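Local coordinates for protein inositol 2-dehydrogenase (Sinorhizobium meliloti, PDB 4HKT) that oxidises myo-inositol to scyllo-inosose (2-keto-myo-inositol) with NAD+ as the electron acceptor, the first step of myo-inositol breakdown, at residues V67-P72 / K88-E93; N122-P127 / I301-N306. One frame throughout, in Å; residues are numbered along the deposited sequence.

Overall arrangement
Interaction 1 (V67-P72 with K88-E93) and interaction 2 (N122-P127 with I301-N306) illustrate two ways of joining separate parts of a chain: backbone pairing inside a sheet and side-chain packing between loops. Interaction 1 lies within the parallel sheet of the Rossmann domain, which in this family binds NAD. Interaction 2 begins just beyond the last strand of that sheet, 117-120, and ties the loop there to the loop A302-P303 that leads into helix 305-324. The centres of interactions 1 and 2 are 14 Å apart; the nearest atoms of interactions 1 and 2 are about 5 Å apart, without touching. Helix 281-297 packs on both, through F91 and F125. The bound sodium ion lies about 12 Å from the side chain of V68.

Interaction 1 of 2, residues V67-P72 / K88-E93; sequences VVICTP and KAIFCE
V68 and F91 set their side chains by the same torsion: CG1 of V68 is anti to its backbone N (chi1 170°), as is CG of F91 (chi1 174°), and both groups run side by side off one face of the sheet. CG1 of V68 approaches the ring obliquely, 4.0 Å from CD2 of F91. On the other face I69 turns CG1 anti to its carbonyl carbon (chi1 -55°), which carries CD1 back along the strand to 3.6 Å from CG2 of I90, while its CB rests 3.9 Å from SG of C92. V67 joins this face, lying alongside I90.

Between these two layers strands 66-69 and 89-93 run parallel, in the register V67 with I90, V68 with F91 and I69 with C92. Four backbone hydrogen bonds link them. N of V67 reaches O of A89 at 2.8 Å, and N of F91 reaches O of V67 at 2.9 Å. N of I69 then bonds O of F91 at 2.8 Å, and N of E93 bonds O of I69 at 3.0 Å. CA of V68 adds a CA-H...O contact to O of F91.

This is the pairing at the heart of a right-handed beta-alpha-beta crossover, whose helix 76-85 packs against V67 and C92. Strand 4-9 lies on the other side of 66-69. OE2 of E93 is hydrogen-bonded to NE2 of H18, on helix 13-24, whose ring also meets that of F91. The chemistry is thus divided: the four bonds pair amides of V67, I69, F91 and E93 with carbonyls across the strands, whereas V68 turns its backbone bonds to strand 4-9 and I90 to K116. Hydrocarbon meets across the V68/F91 face, and hydrocarbon with the sulfur of C92 across the other, while the carboxylate of E93 finds its partner beyond the pair.

Interaction 2 of 2, residues N122-P127 / I301-N306; sequences NRRFDP and IAPSGN. With EDO (1,2-ethanediol), chain S.
A 3-10 turn at 122-125, closed by N of F125 bonding O of N122 at 2.8 Å, faces an extended stretch in which the peptide between A302 and P303 is cis. P303 touches two side chains, R124 through CB and CG and F125 through CD. R124, extended from CG to NE, slides past it in the opposite direction, with CD 4.1 Å from CB of P303 and that same CB over one guanidinium face, offset toward the rim. F125 meets the proline tip to tip: CE2 comes 3.5 Å from CD of P303, and the ring edge at CZ lies 3.4 Å from O of A302. An ethanediol, probably from the crystallisation liquor, puts O2 in the guanidinium plane, 2.6 Å from NH2 of R124, with a weak second bond from NH1. NH2 of R124 also forms a salt bridge with OD1 of D178. An alanine in place of R124 would probably leave D178 without this mate and uncover one flank of P303. Around the contact, helix 168-184 supplies D178 and packs on R124 through R181 and F182, helix 281-297 meets F125, and strand 117-120 receives P303, whose backbone bonds that of V119.

Interaction 1 of 2, residues V67-P72 / K88-E93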
ATOM      1  N   VAL B  67     -27.036  23.367  22.719  1.00 26.51           N
ATOM      2  CA  VAL B  67     -25.932  24.263  22.390  1.00 28.15           C
ATOM      3  C   VAL B  67     -24.660  23.515  22.052  1.00 28.06           C
ATOM      4  O   VAL B  67     -24.408  22.432  22.572  1.00 28.93           O
ATOM      5  CB  VAL B  67     -25.591  25.283  23.516  1.00 28.67           C
ATOM      6  CG1 VAL B  67     -26.708  26.289  23.639  1.00 32.64           C
ATOM      7  CG2 VAL B  67     -25.341  24.607  24.850  1.00 26.66           C
ATOM      8  N   VAL B  68     -23.880  24.128  21.167  1.00 28.25           N
ATOM      9  CA  VAL B  68     -22.551  23.675  20.816  1.00 27.59           C
ATOM     10  C   VAL B  68     -21.614  24.765  21.310  1.00 25.19           C
ATOM     11  O   VAL B  68     -21.698  25.914  20.864  1.00 25.20           O
ATOM     12  CB  VAL B  68     -22.424  23.484  19.298  1.00 28.35           C
ATOM     13  CG1 VAL B  68     -20.984  23.245  18.909  1.00 29.59           C
ATOM     14  CG2 VAL B  68     -23.305  22.319  18.841  1.00 29.15           C
ATOM     15  N   ILE B  69     -20.736  24.408  22.241  1.00 23.99           N
ATOM     16  CA  ILE B  69     -19.824  25.380  22.844  1.00 23.25           C
ATOM     17  C   ILE B  69     -18.432  25.219  22.213  1.00 26.19           C
ATOM     18  O   ILE B  69     -17.730  24.195  22.424  1.00 21.59           O
ATOM     19  CB  ILE B  69     -19.742  25.233  24.371  1.00 22.79           C
ATOM     20  CG1 ILE B  69     -21.126  25.318  25.010  1.00 23.95           C
ATOM     21  CG2 ILE B  69     -18.773  26.259  24.944  1.00 22.81           C
ATOM     22  CD1 ILE B  69     -21.180  24.862  26.462  1.00 23.16           C
ATOM     23  N   CYS B  70     -18.075  26.242  21.431  1.00 26.99           N
ATOM     24  CA  CYS B  70     -16.822  26.351  20.704  1.00 28.36           C
ATOM     25  C   CYS B  70     -16.104  27.654  21.083  1.00 26.67           C
ATOM     26  O   CYS B  70     -15.315  28.149  20.315  1.00 25.75           O
ATOM     27  CB  CYS B  70     -17.098  26.359  19.192  1.00 30.40           C
ATOM     28  SG  CYS B  70     -17.943  24.852  18.669  1.00 37.93           S
ATOM     29  N   THR B  71     -16.402  28.202  22.247  1.00 25.91           N
ATOM     30  CA  THR B  71     -15.755  29.423  22.716  1.00 27.01           C
ATOM     31  C   THR B  71     -14.384  29.085  23.305  1.00 27.14           C
ATOM     32  O   THR B  71     -14.010  27.923  23.394  1.00 28.75           O
ATOM     33  CB  THR B  71     -16.637  30.107  23.779  1.00 27.63           C
ATOM     34  OG1 THR B  71     -17.070  29.119  24.714  1.00 26.99           O
ATOM     35  CG2 THR B  71     -17.853  30.776  23.140  1.00 28.03           C
ATOM     36  N   PRO B  72     -13.632  30.095  23.737  1.00 30.22           N
ATOM     37  CA  PRO B  72     -12.348  29.780  24.349  1.00 30.63           C
ATOM     38  C   PRO B  72     -12.465  28.856  25.559  1.00 29.89           C
ATOM     39  O   PRO B  72     -13.476  28.873  26.259  1.00 28.56           O
ATOM     40  CB  PRO B  72     -11.850  31.145  24.805  1.00 32.17           C
ATOM     41  CG  PRO B  72     -12.442  32.089  23.815  1.00 32.60           C
ATOM     42  CD  PRO B  72     -13.823  31.549  23.593  1.00 30.79           C
ATOM     43  N   LYS B  88     -30.776  23.159  28.454  1.00 27.92           N
ATOM     44  CA  LYS B  88     -30.328  22.856  27.096  1.00 26.85           C
ATOM     45  C   LYS B  88     -29.487  21.584  27.143  1.00 27.08           C
ATOM     46  O   LYS B  88     -28.847  21.317  28.164  1.00 25.85           O
ATOM     47  CB  LYS B  88     -29.491  23.990  26.506  1.00 27.73           C
ATOM     48  CG  LYS B  88     -30.267  25.086  25.777  1.00 28.26           C
ATOM     49  CD  LYS B  88     -31.104  25.956  26.689  1.00 29.12           C
ATOM     50  CE  LYS B  88     -31.681  27.118  25.890  1.00 31.42           C
ATOM     51  NZ  LYS B  88     -32.795  27.823  26.572  1.00 30.67           N
ATOM     52  N   ALA B  89     -29.518  20.785  26.068  1.00 26.93           N
ATOM     53  CA  ALA B  89     -28.509  19.730  25.881  1.00 25.40           C
ATOM     54  C   ALA B  89     -27.230  20.442  25.447  1.00 23.58           C
ATOM     55  O   ALA B  89     -27.276  21.458  24.766  1.00 22.53           O
ATOM     56  CB  ALA B  89     -28.957  18.715  24.823  1.00 25.86           C
ATOM     57  N   ILE B  90     -26.078  19.882  25.816  1.00 23.98           N
ATOM     58  CA  ILE B  90     -24.795  20.569  25.650  1.00 21.95           C
ATOM     59  C   ILE B  90     -23.757  19.673  24.972  1.00 20.11           C
ATOM     60  O   ILE B  90     -23.471  18.551  25.399  1.00 19.03           O
ATOM     61  CB  ILE B  90     -24.227  20.966  27.025  1.00 21.89           C
ATOM     62  CG1 ILE B  90     -25.222  21.790  27.825  1.00 22.30           C
ATOM     63  CG2 ILE B  90     -22.938  21.741  26.889  1.00 22.48           C
ATOM     64  CD1 ILE B  90     -25.244  21.386  29.282  1.00 23.62           C
ATOM     65  N   PHE B  91     -23.216  20.188  23.907  1.00 19.38           N
ATOM     66  CA  PHE B  91     -22.048  19.608  23.309  1.00 21.91           C
ATOM     67  C   PHE B  91     -20.926  20.615  23.558  1.00 21.54           C
ATOM     68  O   PHE B  91     -21.028  21.768  23.128  1.00 25.42           O
ATOM     69  CB  PHE B  91     -22.230  19.396  21.810  1.00 22.07           C
ATOM     70  CG  PHE B  91     -20.992  18.927  21.142  1.00 23.52           C
ATOM     71  CD1 PHE B  91     -20.742  17.567  20.989  1.00 25.29           C
ATOM     72  CD2 PHE B  91     -20.043  19.828  20.737  1.00 23.91           C
ATOM     73  CE1 PHE B  91     -19.559  17.132  20.427  1.00 24.51           C
ATOM     74  CE2 PHE B  91     -18.856  19.408  20.182  1.00 25.42           C
ATOM     75  CZ  PHE B  91     -18.610  18.051  20.030  1.00 23.99           C
ATOM     76  N   CYS B  92     -19.847  20.184  24.201  1.00 20.52           N
ATOM     77  CA  CYS B  92     -18.752  21.090  24.469  1.00 19.75           C
ATOM     78  C   CYS B  92     -17.415  20.618  23.898  1.00 20.33           C
ATOM     79  O   CYS B  92     -16.993  19.521  24.185  1.00 19.82           O
ATOM     80  CB  CYS B  92     -18.616  21.318  25.973  1.00 19.29           C
ATOM     81  SG  CYS B  92     -17.549  22.722  26.353  1.00 23.02           S
ATOM     82  N   GLU B  93     -16.771  21.447  23.086  1.00 21.75           N
ATOM     83  CA  GLU B  93     -15.405  21.165  22.646  1.00 24.87           C
ATOM     84  C   GLU B  93     -14.454  20.960  23.852  1.00 23.90           C
ATOM     85  O   GLU B  93     -14.638  21.548  24.919  1.00 21.36           O
ATOM     86  CB  GLU B  93     -14.876  22.270  21.758  1.00 28.83           C
ATOM     87  CG  GLU B  93     -15.214  22.092  20.284  1.00 36.88           C
ATOM     88  CD  GLU B  93     -14.542  20.860  19.665  1.00 38.20           C
ATOM     89  OE1 GLU B  93     -13.414  20.512  20.078  1.00 40.39           O
ATOM     90  OE2 GLU B  93     -15.179  20.215  18.808  1.00 40.09           O
TER

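Interaction 2 of 2, residues N122-P127 / I301-N306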
ATOM      1  N   ASN B 122     -13.854  13.981  18.955  1.00 21.88           N
ATOM      2  CA  ASN B 122     -14.438  13.632  17.651  1.00 23.59           C
ATOM      3  C   ASN B 122     -13.825  12.398  17.022  1.00 23.33           C
ATOM      4  O   ASN B 122     -14.460  11.718  16.178  1.00 23.43           O
ATOM      5  CB  ASN B 122     -14.282  14.800  16.694  1.00 25.64           C
ATOM      6  CG  ASN B 122     -12.857  15.303  16.641  1.00 27.75           C
ATOM      7  OD1 ASN B 122     -12.387  15.935  17.569  1.00 30.45           O
ATOM      8  ND2 ASN B 122     -12.157  14.986  15.576  1.00 30.22           N
ATOM      9  N   ARG B 123     -12.602  12.071  17.438  1.00 20.80           N
ATOM     10  CA  ARG B 123     -11.911  10.926  16.873  1.00 19.78           C
ATOM     11  C   ARG B 123     -12.626   9.633  17.144  1.00 19.79           C
ATOM     12  O   ARG B 123     -12.526   8.705  16.361  1.00 20.25           O
ATOM     13  CB  ARG B 123     -10.441  10.882  17.298  1.00 20.04           C
ATOM     14  CG  ARG B 123      -9.703  12.108  16.822  1.00 21.17           C
ATOM     15  CD  ARG B 123      -8.256  12.099  17.266  1.00 20.92           C
ATOM     16  NE  ARG B 123      -7.700  13.443  17.164  1.00 22.38           N
ATOM     17  CZ  ARG B 123      -6.466  13.787  17.536  1.00 24.79           C
ATOM     18  NH1 ARG B 123      -5.641  12.881  18.056  1.00 23.79           N
ATOM     19  NH2 ARG B 123      -6.048  15.047  17.388  1.00 23.62           N
ATOM     20  N   ARG B 124     -13.400   9.579  18.202  1.00 20.51           N
ATOM     21  CA  ARG B 124     -14.193   8.408  18.459  1.00 22.57           C
ATOM     22  C   ARG B 124     -15.305   8.162  17.389  1.00 24.14           C
ATOM     23  O   ARG B 124     -15.875   7.078  17.369  1.00 23.67           O
ATOM     24  CB  ARG B 124     -14.861   8.515  19.809  1.00 22.27           C
ATOM     25  CG  ARG B 124     -13.975   8.411  21.018  1.00 23.16           C
ATOM     26  CD  ARG B 124     -14.865   8.333  22.217  1.00 24.17           C
ATOM     27  NE  ARG B 124     -14.086   8.242  23.422  1.00 26.67           N
ATOM     28  CZ  ARG B 124     -14.413   7.495  24.457  1.00 25.68           C
ATOM     29  NH1 ARG B 124     -15.544   6.762  24.454  1.00 27.61           N
ATOM     30  NH2 ARG B 124     -13.613   7.488  25.514  1.00 24.55           N
ATOM     31  N   PHE B 125     -15.621   9.178  16.568  1.00 23.04           N
ATOM     32  CA  PHE B 125     -16.685   9.105  15.545  1.00 25.27           C
ATOM     33  C   PHE B 125     -16.145   9.012  14.114  1.00 24.53           C
ATOM     34  O   PHE B 125     -16.918   8.974  13.143  1.00 24.84           O
ATOM     35  CB  PHE B 125     -17.633  10.315  15.697  1.00 24.60           C
ATOM     36  CG  PHE B 125     -18.369  10.323  16.985  1.00 25.76           C
ATOM     37  CD1 PHE B 125     -19.404   9.450  17.194  1.00 26.12           C
ATOM     38  CD2 PHE B 125     -17.994  11.173  18.020  1.00 25.57           C
ATOM     39  CE1 PHE B 125     -20.089   9.427  18.402  1.00 28.96           C
ATOM     40  CE2 PHE B 125     -18.679  11.166  19.214  1.00 26.23           C
ATOM     41  CZ  PHE B 125     -19.723  10.281  19.418  1.00 27.59           C
ATOM     42  N   ASP B 126     -14.817   8.998  13.974  1.00 23.75           N
ATOM     43  CA  ASP B 126     -14.176   8.804  12.675  1.00 22.16           C
ATOM     44  C   ASP B 126     -14.522   7.410  12.135  1.00 22.60           C
ATOM     45  O   ASP B 126     -14.414   6.417  12.883  1.00 20.88           O
ATOM     46  CB  ASP B 126     -12.652   8.921  12.809  1.00 22.52           C
ATOM     47  CG  ASP B 126     -11.958   8.727  11.503  1.00 21.65           C
ATOM     48  OD1 ASP B 126     -12.255   9.523  10.550  1.00 20.95           O
ATOM     49  OD2 ASP B 126     -11.197   7.727  11.390  1.00 21.29           O
ATOM     50  N   PRO B 127     -14.920   7.311  10.844  1.00 23.16           N
ATOM     51  CA  PRO B 127     -15.323   5.973  10.362  1.00 23.69           C
ATOM     52  C   PRO B 127     -14.202   4.938  10.425  1.00 21.42           C
ATOM     53  O   PRO B 127     -14.465   3.781  10.721  1.00 20.80           O
ATOM     54  CB  PRO B 127     -15.745   6.212   8.908  1.00 25.05           C
ATOM     55  CG  PRO B 127     -15.917   7.673   8.765  1.00 26.89           C
ATOM     56  CD  PRO B 127     -15.017   8.328   9.790  1.00 24.85           C
ATOM     57  N   ILE B 301     -24.582   8.919  27.002  1.00 33.12           N
ATOM     58  CA  ILE B 301     -23.726   9.638  26.049  1.00 32.36           C
ATOM     59  C   ILE B 301     -22.310   9.100  26.169  1.00 30.42           C
ATOM     60  O   ILE B 301     -21.847   8.832  27.278  1.00 27.10           O
ATOM     61  CB  ILE B 301     -23.757  11.162  26.336  1.00 32.74           C
ATOM     62  CG1 ILE B 301     -25.141  11.704  25.985  1.00 33.29           C
ATOM     63  CG2 ILE B 301     -22.671  11.917  25.566  1.00 32.31           C
ATOM     64  CD1 ILE B 301     -25.315  13.209  26.126  1.00 33.01           C
ATOM     65  N   ALA B 302     -21.658   8.930  25.019  1.00 29.49           N
ATOM     66  CA  ALA B 302     -20.212   8.718  24.922  1.00 29.11           C
ATOM     67  C   ALA B 302     -19.721   9.509  23.721  1.00 27.25           C
ATOM     68  O   ALA B 302     -20.322   9.433  22.674  1.00 26.76           O
ATOM     69  CB  ALA B 302     -19.882   7.245  24.735  1.00 29.95           C
ATOM     70  N   PRO B 303     -18.646  10.291  23.857  1.00 24.80           N
ATOM     71  CA  PRO B 303     -17.845  10.628  25.025  1.00 24.52           C
ATOM     72  C   PRO B 303     -18.593  11.538  26.022  1.00 22.08           C
ATOM     73  O   PRO B 303     -19.165  12.554  25.657  1.00 24.39           O
ATOM     74  CB  PRO B 303     -16.630  11.327  24.428  1.00 23.46           C
ATOM     75  CG  PRO B 303     -17.046  11.785  23.100  1.00 23.30           C
ATOM     76  CD  PRO B 303     -18.261  11.070  22.673  1.00 23.44           C
ATOM     77  N   SER B 304     -18.630  11.106  27.254  1.00 21.08           N
ATOM     78  CA  SER B 304     -19.304  11.796  28.316  1.00 21.40           C
ATOM     79  C   SER B 304     -18.379  12.818  29.003  1.00 20.83           C
ATOM     80  O   SER B 304     -17.180  12.916  28.723  1.00 18.57           O
ATOM     81  CB  SER B 304     -19.688  10.772  29.351  1.00 22.08           C
ATOM     82  OG  SER B 304     -18.504  10.225  29.970  1.00 20.39           O
ATOM     83  N   GLY B 305     -18.958  13.507  29.965  1.00 20.41           N
ATOM     84  CA  GLY B 305     -18.221  14.318  30.903  1.00 20.16           C
ATOM     85  C   GLY B 305     -17.133  13.544  31.589  1.00 18.95           C
ATOM     86  O   GLY B 305     -16.010  14.027  31.689  1.00 17.63           O
ATOM     87  N   ASN B 306     -17.448  12.353  32.086  1.00 18.95           N
ATOM     88  CA  ASN B 306     -16.425  11.560  32.746  1.00 20.01           C
ATOM     89  C   ASN B 306     -15.286  11.207  31.798  1.00 19.26           C
ATOM     90  O   ASN B 306     -14.126  11.122  32.223  1.00 16.45           O
ATOM     91  CB  ASN B 306     -17.005  10.302  33.390  1.00 22.55           C
ATOM     92  CG  ASN B 306     -15.979   9.584  34.254  1.00 26.75           C
ATOM     93  OD1 ASN B 306     -15.495  10.137  35.263  1.00 29.54           O
ATOM     94  ND2 ASN B 306     -15.555   8.385  33.815  1.00 27.11           N
TER
HETATM   95  C1  EDO S 402     -14.467   3.098  26.753  1.00 41.56           C
HETATM   96  O1  EDO S 402     -14.972   3.278  25.423  1.00 40.51           O
HETATM   97  C2  EDO S 402     -13.756   4.371  27.243  1.00 39.97           C
HETATM   98  O2  EDO S 402     -14.573   5.545  27.037  1.00 38.18           O